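Local coordinates for protein beta-L-arabinobiosidase (Bacteroides thetaiotaomicron, PDB 5MQR) that probably hydrolyses glycosidic bonds of plant pectin as a beta-L-arabinobiosidase of a gut bacterium, with possible exo-alpha-sialidase activity, at residues 52-57 / 112-117; 86-91 / 107-112; 980-985 / 1017-1022. All coordinates share one frame; numbering follows the deposited sequence.

Contact 1 of 3, residues 52-57 / 112-117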
loop_
_atom_site.group_PDB
_atom_site.type_symbol
_atom_site.label_atom_id
_atom_site.label_comp_id
_atom_site.label_asym_id
_atom_site.label_seq_id
_atom_site.Cartn_x
_atom_site.Cartn_y
_atom_site.Cartn_z
ATOM N N HIS A 52 -8.777 6.547 -14.917
ATOM C CA HIS A 52 -9.036 6.878 -16.328
ATOM C C HIS A 52 -10.284 7.754 -16.439
ATOM O O HIS A 52 -11.389 7.332 -16.065
ATOM C CB HIS A 52 -9.197 5.619 -17.169
ATOM C CG HIS A 52 -7.993 4.745 -17.167
ATOM N ND1 HIS A 52 -8.018 3.467 -17.656
ATOM C CD2 HIS A 52 -6.739 4.949 -16.707
ATOM C CE1 HIS A 52 -6.820 2.924 -17.527
ATOM N NE2 HIS A 52 -6.023 3.810 -16.962
ATOM N N ASN A 53 -10.090 8.970 -16.931
ATOM C CA ASN A 53 -11.194 9.874 -17.208
ATOM C C ASN A 53 -11.514 9.683 -18.683
ATOM O O ASN A 53 -10.653 9.953 -19.530
ATOM C CB ASN A 53 -10.807 11.341 -16.972
ATOM C CG ASN A 53 -10.080 11.566 -15.672
ATOM O OD1 ASN A 53 -9.016 12.194 -15.656
ATOM N ND2 ASN A 53 -10.662 11.111 -14.572
ATOM N N ILE A 54 -12.745 9.249 -18.976
ATOM C CA ILE A 54 -13.199 8.928 -20.319
ATOM C C ILE A 54 -14.417 9.785 -20.684
ATOM O O ILE A 54 -15.461 9.691 -20.029
ATOM C CB ILE A 54 -13.600 7.446 -20.447
ATOM C CG1 ILE A 54 -12.455 6.529 -20.000
ATOM C CG2 ILE A 54 -13.996 7.109 -21.886
ATOM C CD1 ILE A 54 -11.156 6.669 -20.794
ATOM N N GLN A 55 -14.285 10.599 -21.732
ATOM C CA GLN A 55 -15.410 11.378 -22.216
ATOM C C GLN A 55 -16.319 10.500 -23.087
ATOM O O GLN A 55 -15.872 9.823 -24.005
ATOM C CB GLN A 55 -14.931 12.596 -22.993
ATOM C CG GLN A 55 -15.962 13.680 -23.219
ATOM C CD GLN A 55 -15.387 14.847 -24.003
ATOM O OE1 GLN A 55 -14.830 14.661 -25.086
ATOM N NE2 GLN A 55 -15.477 16.041 -23.448
ATOM N N LEU A 56 -17.602 10.552 -22.777
ATOM C CA LEU A 56 -18.610 9.777 -23.448
ATOM C C LEU A 56 -19.336 10.602 -24.509
ATOM O O LEU A 56 -19.576 10.095 -25.589
ATOM C CB LEU A 56 -19.625 9.257 -22.424
ATOM C CG LEU A 56 -19.330 7.895 -21.835
ATOM C CD1 LEU A 56 -17.966 7.881 -21.181
ATOM C CD2 LEU A 56 -20.408 7.498 -20.843
ATOM N N VAL A 57 -19.722 11.837 -24.164
ATOM C CA VAL A 57 -20.465 12.724 -25.070
ATOM C C VAL A 57 -19.814 14.109 -25.131
ATOM O O VAL A 57 -19.608 14.747 -24.099
ATOM C CB VAL A 57 -21.942 12.886 -24.634
ATOM C CG1 VAL A 57 -22.683 13.728 -25.652
ATOM C CG2 VAL A 57 -22.623 11.524 -24.449
ATOM N N ASP A 112 -17.360 -2.595 -21.780
ATOM C CA ASP A 112 -16.088 -2.400 -21.052
ATOM C C ASP A 112 -15.951 -1.083 -20.275
ATOM O O ASP A 112 -15.018 -0.935 -19.494
ATOM C CB ASP A 112 -14.883 -2.589 -22.000
ATOM C CG ASP A 112 -14.854 -1.575 -23.175
ATOM O OD1 ASP A 112 -15.671 -0.631 -23.265
ATOM O OD2 ASP A 112 -13.982 -1.729 -24.038
ATOM N N GLY A 113 -16.874 -0.150 -20.466
ATOM C CA GLY A 113 -16.777 1.193 -19.890
ATOM C C GLY A 113 -15.997 2.223 -20.712
ATOM O O GLY A 113 -16.006 3.408 -20.363
ATOM N N TYR A 114 -15.341 1.793 -21.794
ATOM C CA TYR A 114 -14.504 2.667 -22.645
ATOM C C TYR A 114 -15.132 3.016 -24.003
ATOM O O TYR A 114 -15.016 4.151 -24.478
ATOM C CB TYR A 114 -13.127 2.018 -22.884
ATOM C CG TYR A 114 -12.289 1.934 -21.633
ATOM C CD1 TYR A 114 -12.475 0.904 -20.717
ATOM C CD2 TYR A 114 -11.343 2.919 -21.336
ATOM C CE1 TYR A 114 -11.726 0.849 -19.545
ATOM C CE2 TYR A 114 -10.586 2.861 -20.177
ATOM C CZ TYR A 114 -10.781 1.829 -19.286
ATOM O OH TYR A 114 -10.013 1.763 -18.145
ATOM N N GLN A 115 -15.766 2.019 -24.616
ATOM C CA GLN A 115 -16.432 2.120 -25.928
ATOM C C GLN A 115 -17.939 1.986 -25.706
ATOM O O GLN A 115 -18.427 0.955 -25.228
ATOM C CB GLN A 115 -15.938 0.982 -26.824
ATOM C CG GLN A 115 -16.562 0.914 -28.207
ATOM C CD GLN A 115 -16.248 -0.384 -28.957
ATOM O OE1 GLN A 115 -16.025 -1.450 -28.368
ATOM N NE2 GLN A 115 -16.260 -0.298 -30.276
ATOM N N TRP A 116 -18.668 3.011 -26.112
ATOM C CA TRP A 116 -20.088 3.127 -25.842
ATOM C C TRP A 116 -20.917 3.218 -27.137
ATOM O O TRP A 116 -20.454 3.730 -28.154
ATOM C CB TRP A 116 -20.342 4.394 -25.019
ATOM C CG TRP A 116 -19.702 4.366 -23.688
ATOM C CD1 TRP A 116 -18.385 4.570 -23.403
ATOM C CD2 TRP A 116 -20.351 4.107 -22.446
ATOM N NE1 TRP A 116 -18.172 4.445 -22.050
ATOM C CE2 TRP A 116 -19.362 4.164 -21.438
ATOM C CE3 TRP A 116 -21.668 3.824 -22.085
ATOM C CZ2 TRP A 116 -19.651 3.939 -20.097
ATOM C CZ3 TRP A 116 -21.961 3.627 -20.759
ATOM C CH2 TRP A 116 -20.959 3.681 -19.774
ATOM N N THR A 117 -22.155 2.748 -27.074
ATOM C CA THR A 117 -23.127 2.996 -28.126
ATOM C C THR A 117 -23.509 4.483 -28.124
ATOM O O THR A 117 -23.252 5.218 -27.144
ATOM C CB THR A 117 -24.409 2.184 -27.895
ATOM O OG1 THR A 117 -24.952 2.519 -26.614
ATOM C CG2 THR A 117 -24.123 0.673 -27.949
#
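Tyr114 lays its phenol along strand 52-57 and meets two of its side chains, while Leu56 is received by Trp116 further on. The CB of Tyr114 starts away from the strand, yet with CG anti to the carbonyl carbon (chi1 -67°) the ring swings back and carries OH to His52. There Tyr114 OH lies 2.7 Å from His52 ND1, each heteroatom near the plane of the other ring, at its edge, in a hydrogen bond whose proton could belong to either partner. The rings meet rim to rim with planes at 65°, neither over the face of the other. Arg402 also bonds Tyr114 OH. Leu428 O takes His52 NE2; with bonds at both nitrogens, the imidazole is probably held in its rotation. Midway, Ile54 CD1 rests 3.8 Å from Tyr114 CD2, the two side chains crossing at about a right angle.

Leu56 works differently: its CD2 methyl sits over the centre of the Trp116 six-membered ring, 3.6 Å from the centroid and 14° off the normal, a CH-pi contact. The indole is steadied from its own loop by a weak bond of 2.9 Å from Trp116 NE1 to Gly113 O. Asp112 OD1 accepts from Tyr114 N at 2.9 Å, which defines an Asx turn, and from Gln115 N, extending it to an Asx motif. This turn links strands 104-110 and 120-123 in the family's N-terminal beta-propeller region, packed through aromatic side chains on a strand of another sheet.

Contact 2 of 3, residues 86-91 / 107-112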
loop_
_atom_site.group_PDB
_atom_site.type_symbol
_atom_site.label_atom_id
_atom_site.label_comp_id
_atom_site.label_asym_id
_atom_site.label_seq_id
_atom_site.Cartn_x
_atom_site.Cartn_y
_atom_site.Cartn_z
ATOM N N GLN A 86 -23.002 -5.253 -18.830
ATOM C CA GLN A 86 -22.883 -3.942 -19.497
ATOM C C GLN A 86 -23.207 -2.781 -18.579
ATOM O O GLN A 86 -24.121 -2.890 -17.763
ATOM C CB GLN A 86 -23.813 -3.849 -20.723
ATOM C CG GLN A 86 -23.342 -4.714 -21.878
ATOM C CD GLN A 86 -24.265 -4.725 -23.082
ATOM O OE1 GLN A 86 -24.410 -5.755 -23.719
ATOM N NE2 GLN A 86 -24.878 -3.592 -23.407
ATOM N N PHE A 87 -22.495 -1.662 -18.771
ATOM C CA PHE A 87 -22.841 -0.400 -18.148
ATOM C C PHE A 87 -24.032 0.207 -18.870
ATOM O O PHE A 87 -24.120 0.120 -20.089
ATOM C CB PHE A 87 -21.706 0.600 -18.223
ATOM C CG PHE A 87 -20.487 0.212 -17.442
ATOM C CD1 PHE A 87 -19.454 -0.507 -18.044
ATOM C CD2 PHE A 87 -20.349 0.608 -16.121
ATOM C CE1 PHE A 87 -18.313 -0.835 -17.334
ATOM C CE2 PHE A 87 -19.220 0.290 -15.402
ATOM C CZ PHE A 87 -18.203 -0.434 -16.000
ATOM N N TYR A 88 -24.933 0.821 -18.103
ATOM C CA TYR A 88 -26.005 1.643 -18.617
ATOM C C TYR A 88 -25.858 3.026 -17.989
ATOM O O TYR A 88 -25.776 3.167 -16.750
ATOM C CB TYR A 88 -27.355 1.013 -18.292
ATOM C CG TYR A 88 -27.583 -0.244 -19.093
ATOM C CD1 TYR A 88 -27.082 -1.451 -18.666
ATOM C CD2 TYR A 88 -28.252 -0.209 -20.304
ATOM C CE1 TYR A 88 -27.252 -2.598 -19.421
ATOM C CE2 TYR A 88 -28.431 -1.356 -21.069
ATOM C CZ TYR A 88 -27.922 -2.552 -20.621
ATOM O OH TYR A 88 -28.085 -3.716 -21.343
ATOM N N TYR A 89 -25.836 4.037 -18.868
ATOM C CA TYR A 89 -25.503 5.422 -18.554
ATOM C C TYR A 89 -26.670 6.253 -19.076
ATOM O O TYR A 89 -26.948 6.267 -20.283
ATOM C CB TYR A 89 -24.198 5.784 -19.253
ATOM C CG TYR A 89 -23.575 7.113 -18.879
ATOM C CD1 TYR A 89 -24.148 8.309 -19.274
ATOM C CD2 TYR A 89 -22.374 7.170 -18.168
ATOM C CE1 TYR A 89 -23.579 9.519 -18.952
ATOM C CE2 TYR A 89 -21.777 8.381 -17.858
ATOM C CZ TYR A 89 -22.389 9.554 -18.246
ATOM O OH TYR A 89 -21.846 10.775 -17.926
ATOM N N GLN A 90 -27.374 6.906 -18.156
ATOM C CA GLN A 90 -28.554 7.725 -18.454
ATOM C C GLN A 90 -28.158 9.171 -18.202
ATOM O O GLN A 90 -27.416 9.435 -17.263
ATOM C CB GLN A 90 -29.688 7.351 -17.509
ATOM C CG GLN A 90 -31.040 7.850 -17.920
ATOM C CD GLN A 90 -32.024 8.041 -16.759
ATOM O OE1 GLN A 90 -31.762 8.815 -15.843
ATOM N NE2 GLN A 90 -33.173 7.372 -16.824
ATOM N N TYR A 91 -28.622 10.098 -19.036
ATOM C CA TYR A 91 -28.439 11.516 -18.782
ATOM C C TYR A 91 -29.573 12.324 -19.397
ATOM O O TYR A 91 -30.299 11.834 -20.249
ATOM C CB TYR A 91 -27.049 12.009 -19.251
ATOM C CG TYR A 91 -26.817 12.133 -20.735
ATOM C CD1 TYR A 91 -26.334 11.053 -21.480
ATOM C CD2 TYR A 91 -27.056 13.335 -21.396
ATOM C CE1 TYR A 91 -26.096 11.164 -22.846
ATOM C CE2 TYR A 91 -26.835 13.459 -22.768
ATOM C CZ TYR A 91 -26.376 12.375 -23.491
ATOM O OH TYR A 91 -26.145 12.510 -24.834
ATOM N N LEU A 107 -30.010 7.369 -23.200
ATOM C CA LEU A 107 -29.364 6.152 -22.687
ATOM C C LEU A 107 -28.238 5.678 -23.608
ATOM O O LEU A 107 -28.392 5.676 -24.847
ATOM C CB LEU A 107 -30.363 5.011 -22.561
ATOM C CG LEU A 107 -29.889 3.706 -21.921
ATOM C CD1 LEU A 107 -29.736 3.885 -20.410
ATOM C CD2 LEU A 107 -30.852 2.584 -22.238
HETATM N N MSE A 108 -27.151 5.222 -22.991
HETATM C CA MSE A 108 -25.995 4.654 -23.673
HETATM C C MSE A 108 -25.518 3.451 -22.910
HETATM O O MSE A 108 -25.630 3.392 -21.685
HETATM C CB MSE A 108 -24.796 5.584 -23.544
HETATM C CG MSE A 108 -24.960 6.902 -24.238
HETATM SE SE MSE A 108 -23.565 8.104 -23.576
HETATM C CE MSE A 108 -22.186 7.612 -24.886
ATOM N N THR A 109 -24.892 2.526 -23.626
ATOM C CA THR A 109 -24.414 1.292 -23.030
ATOM C C THR A 109 -22.989 0.924 -23.491
ATOM O O THR A 109 -22.535 1.411 -24.515
ATOM C CB THR A 109 -25.446 0.163 -23.232
ATOM O OG1 THR A 109 -25.076 -0.944 -22.401
ATOM C CG2 THR A 109 -25.540 -0.292 -24.671
ATOM N N SER A 110 -22.289 0.114 -22.686
ATOM C CA SER A 110 -20.904 -0.318 -22.957
ATOM C C SER A 110 -20.605 -1.674 -22.308
ATOM O O SER A 110 -20.980 -1.903 -21.165
ATOM C CB SER A 110 -19.933 0.748 -22.436
ATOM O OG SER A 110 -18.570 0.434 -22.681
ATOM N N LYS A 111 -19.927 -2.564 -23.028
ATOM C CA LYS A 111 -19.401 -3.810 -22.425
ATOM C C LYS A 111 -18.237 -3.546 -21.454
ATOM O O LYS A 111 -18.163 -4.178 -20.410
ATOM C CB LYS A 111 -18.952 -4.802 -23.493
ATOM C CG LYS A 111 -20.099 -5.323 -24.364
ATOM C CD LYS A 111 -19.661 -5.735 -25.783
ATOM C CE LYS A 111 -20.515 -5.072 -26.877
ATOM N NZ LYS A 111 -20.412 -5.766 -28.199
ATOM N N ASP A 112 -17.360 -2.595 -21.780
ATOM C CA ASP A 112 -16.088 -2.400 -21.052
ATOM C C ASP A 112 -15.951 -1.083 -20.275
ATOM O O ASP A 112 -15.018 -0.935 -19.494
ATOM C CB ASP A 112 -14.883 -2.589 -22.000
ATOM C CG ASP A 112 -14.854 -1.575 -23.175
ATOM O OD1 ASP A 112 -15.671 -0.631 -23.265
ATOM O OD2 ASP A 112 -13.982 -1.729 -24.038
#
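Thr109 OG1 is bonded twice by the opposite strand: it donates to Phe87 O at 2.7 Å and accepts from Gln86 NE2 at 2.8 Å, with the Thr109 hydroxyl oxygen only 2° out of the Gln86 amide plane. Having OG1 anti to its own backbone N (chi1 -168°) brings the hydroxyl to that carbonyl, which Ser110 N reaches from the opposite face of its plane. The hydroxyl also lies over one face of the Tyr88 ring, offset toward the rim, with the two side chains running alongside each other. Strands 86-91 and 107-110 are antiparallel; their short-segment axes approach to 4.7 Å, with N-to-C directions at 160°. They form a beta hairpin, the two middle strands of a four-stranded antiparallel sheet such as makes a propeller blade. Tyr89 and Met108 form a hydrogen-bonded pair, with Tyr89 N to Met108 O at 2.9 Å. On their face the packing is dense: Met108, a selenomethionine, puts SE 4.0 Å from Tyr91 CE1, at the ring edge, and obliquely to the Tyr89 ring, Met-aromatic contacts with both, while Leu56 and Val57 touch the same side chain. Beyond Ser110, where the chain leaves the strand, the contact loosens on the solvent side: exposed Lys111 brings CG only to 4.1 Å from Gln86 CG.

Contact 3 of 3, residues 980-985 / 1017-1022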
loop_
_atom_site.group_PDB
_atom_site.type_symbol
_atom_site.label_atom_id
_atom_site.label_comp_id
_atom_site.label_asym_id
_atom_site.label_seq_id
_atom_site.Cartn_x
_atom_site.Cartn_y
_atom_site.Cartn_z
ATOM N N GLU A 980 7.845 -9.535 23.654
ATOM C CA GLU A 980 7.426 -8.317 24.337
ATOM C C GLU A 980 8.220 -8.053 25.636
ATOM O O GLU A 980 8.646 -6.920 25.911
ATOM C CB GLU A 980 5.920 -8.373 24.633
ATOM C CG GLU A 980 5.354 -7.089 25.226
ATOM C CD GLU A 980 3.832 -7.022 25.162
ATOM O OE1 GLU A 980 3.196 -7.908 25.742
ATOM O OE2 GLU A 980 3.270 -6.091 24.531
ATOM N N LEU A 981 8.407 -9.100 26.430
ATOM C CA LEU A 981 9.207 -9.018 27.648
ATOM C C LEU A 981 10.690 -8.717 27.337
ATOM O O LEU A 981 11.324 -7.948 28.054
ATOM C CB LEU A 981 9.078 -10.309 28.464
ATOM C CG LEU A 981 7.702 -10.611 29.070
ATOM C CD1 LEU A 981 7.665 -11.948 29.846
ATOM C CD2 LEU A 981 7.255 -9.473 29.978
ATOM N N TYR A 982 11.233 -9.304 26.274
ATOM C CA TYR A 982 12.586 -8.977 25.844
ATOM C C TYR A 982 12.668 -7.467 25.511
ATOM O O TYR A 982 13.603 -6.759 25.924
ATOM C CB TYR A 982 12.977 -9.843 24.646
ATOM C CG TYR A 982 14.424 -9.772 24.182
ATOM C CD1 TYR A 982 15.451 -9.251 24.986
ATOM C CD2 TYR A 982 14.773 -10.264 22.941
ATOM C CE1 TYR A 982 16.765 -9.211 24.543
ATOM C CE2 TYR A 982 16.084 -10.240 22.493
ATOM C CZ TYR A 982 17.075 -9.705 23.292
ATOM O OH TYR A 982 18.372 -9.687 22.825
ATOM N N VAL A 983 11.647 -6.970 24.838
ATOM C CA VAL A 983 11.537 -5.521 24.575
ATOM C C VAL A 983 11.472 -4.686 25.858
ATOM O O VAL A 983 12.286 -3.801 26.052
ATOM C CB VAL A 983 10.343 -5.191 23.634
ATOM C CG1 VAL A 983 10.128 -3.679 23.530
ATOM C CG2 VAL A 983 10.583 -5.765 22.235
ATOM N N GLU A 984 10.541 -5.005 26.749
ATOM C CA GLU A 984 10.379 -4.258 27.985
ATOM C C GLU A 984 11.619 -4.313 28.866
ATOM O O GLU A 984 11.886 -3.365 29.604
ATOM C CB GLU A 984 9.184 -4.782 28.790
ATOM C CG GLU A 984 7.831 -4.434 28.165
ATOM C CD GLU A 984 6.634 -4.995 28.917
ATOM O OE1 GLU A 984 6.807 -5.866 29.795
ATOM O OE2 GLU A 984 5.505 -4.553 28.608
ATOM N N SER A 985 12.353 -5.414 28.806
ATOM C CA SER A 985 13.563 -5.546 29.604
ATOM C C SER A 985 14.700 -4.624 29.143
ATOM O O SER A 985 15.565 -4.329 29.929
ATOM C CB SER A 985 14.076 -7.001 29.626
ATOM O OG SER A 985 14.743 -7.357 28.411
ATOM N N ASN A 1017 26.926 -6.038 22.775
ATOM C CA ASN A 1017 26.648 -6.708 21.520
ATOM C C ASN A 1017 26.989 -8.186 21.654
ATOM O O ASN A 1017 28.082 -8.621 21.298
ATOM C CB ASN A 1017 27.455 -6.051 20.400
ATOM C CG ASN A 1017 27.178 -6.678 19.053
ATOM O OD1 ASN A 1017 26.079 -7.226 18.825
ATOM N ND2 ASN A 1017 28.175 -6.649 18.162
ATOM N N HIS A 1018 26.011 -8.929 22.156
ATOM C CA HIS A 1018 26.200 -10.263 22.676
ATOM C C HIS A 1018 24.913 -11.062 22.515
ATOM O O HIS A 1018 24.638 -11.982 23.268
ATOM C CB HIS A 1018 26.541 -10.081 24.161
ATOM C CG HIS A 1018 27.076 -11.284 24.851
ATOM N ND1 HIS A 1018 26.447 -11.833 25.945
ATOM C CD2 HIS A 1018 28.227 -11.981 24.688
ATOM C CE1 HIS A 1018 27.164 -12.844 26.405
ATOM N NE2 HIS A 1018 28.245 -12.960 25.658
ATOM N N SER A 1019 24.140 -10.730 21.494
ATOM C CA SER A 1019 22.796 -11.262 21.330
ATOM C C SER A 1019 22.258 -10.810 19.993
ATOM O O SER A 1019 22.828 -9.933 19.333
ATOM C CB SER A 1019 21.842 -10.726 22.424
ATOM O OG SER A 1019 21.687 -9.304 22.325
ATOM N N THR A 1020 21.150 -11.421 19.600
ATOM C CA THR A 1020 20.358 -10.915 18.478
ATOM C C THR A 1020 19.073 -10.300 19.034
ATOM O O THR A 1020 18.680 -10.532 20.190
ATOM C CB THR A 1020 20.048 -12.009 17.432
ATOM O OG1 THR A 1020 19.211 -13.022 17.986
ATOM C CG2 THR A 1020 21.335 -12.649 16.883
ATOM N N PHE A 1021 18.463 -9.484 18.188
ATOM C CA PHE A 1021 17.142 -8.927 18.407
ATOM C C PHE A 1021 16.392 -8.767 17.083
ATOM O O PHE A 1021 15.305 -9.278 16.909
ATOM C CB PHE A 1021 17.173 -7.575 19.156
ATOM C CG PHE A 1021 15.811 -7.024 19.356
ATOM C CD1 PHE A 1021 14.982 -7.560 20.328
ATOM C CD2 PHE A 1021 15.304 -6.057 18.505
ATOM C CE1 PHE A 1021 13.681 -7.113 20.499
ATOM C CE2 PHE A 1021 13.999 -5.604 18.669
ATOM C CZ PHE A 1021 13.195 -6.138 19.670
ATOM N N ASN A 1022 16.959 -7.998 16.179
ATOM C CA ASN A 1022 16.332 -7.759 14.922
ATOM C C ASN A 1022 16.312 -8.981 14.024
ATOM O O ASN A 1022 15.435 -9.088 13.148
ATOM C CB ASN A 1022 16.971 -6.555 14.268
ATOM C CG ASN A 1022 16.507 -5.252 14.897
ATOM O OD1 ASN A 1022 15.361 -5.142 15.351
ATOM N ND2 ASN A 1022 17.359 -4.238 14.866
#
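Tyr982 OH is gripped from several directions: it donates to Thr1020 O at 2.8 Å, and Arg675 NH1 forms a further hydrogen bond with it. The carbonyl oxygen lies near the plane of the phenol ring, at its edge, whereas the hydroxyl is tilted 30° from the carbonyl plane. Ser1019 OG is at 3.4 Å from Tyr982 OH, a weak and unsettled bond; its stronger partner is Arg675, which thus ties both hydroxyls together. With CG anti to the backbone N (chi1 -172°), the tyrosine side chain extends from helix 972-985 toward the loop. The contact joins that helix to the loop leading into helix 1022-1029, consistent with the (alpha/alpha)6 barrel of MGH1-like glycoside hydrolases. Phe1021 occupies the N-cap position of the second helix, where Glu718 accepts from the backbone N of both Phe1021 and Asn1022. The Phe1021 ring meets Tyr982 in an offset edge-to-face stack, the phenylalanine edge turned to the tyrosine face, with centroids 5.4 Å apart and planes at 71°. The closest carbons are Tyr982 CE2 and Phe1021 CD1, at 3.6 Å. Farther along the Phe1021 rim, Val983 CG2 touches Phe1021 CZ at 3.7 Å, and Met671 of helix 666-680 also packs on the phenylalanine.

Overall arrangement
Contacts 1 and 2 belong to one local unit: their centres are about 9 Å apart, they share Asp112, and the 86-91/107-112 pairing is formed within the chain span that contact 1 brings together. Gln115 O lies 2.6 Å from Ser110 OG, a probable hydrogen bond tying turn to hairpin, and Leu56 CD2 packs 3.3 Å from Tyr89 CD2, setting strand 52-57 against the hairpin. A bound EPE buffer molecule lies about 7 Å from the His52 side chain of contact 1, and a calcium ion about 7 Å from the Gln90 side chain of contact 2. Contact 3 belongs to the distant helical region, across the chain's centre; its centre is about 58 Å from that of contact 1 and about 60 Å from that of contact 2.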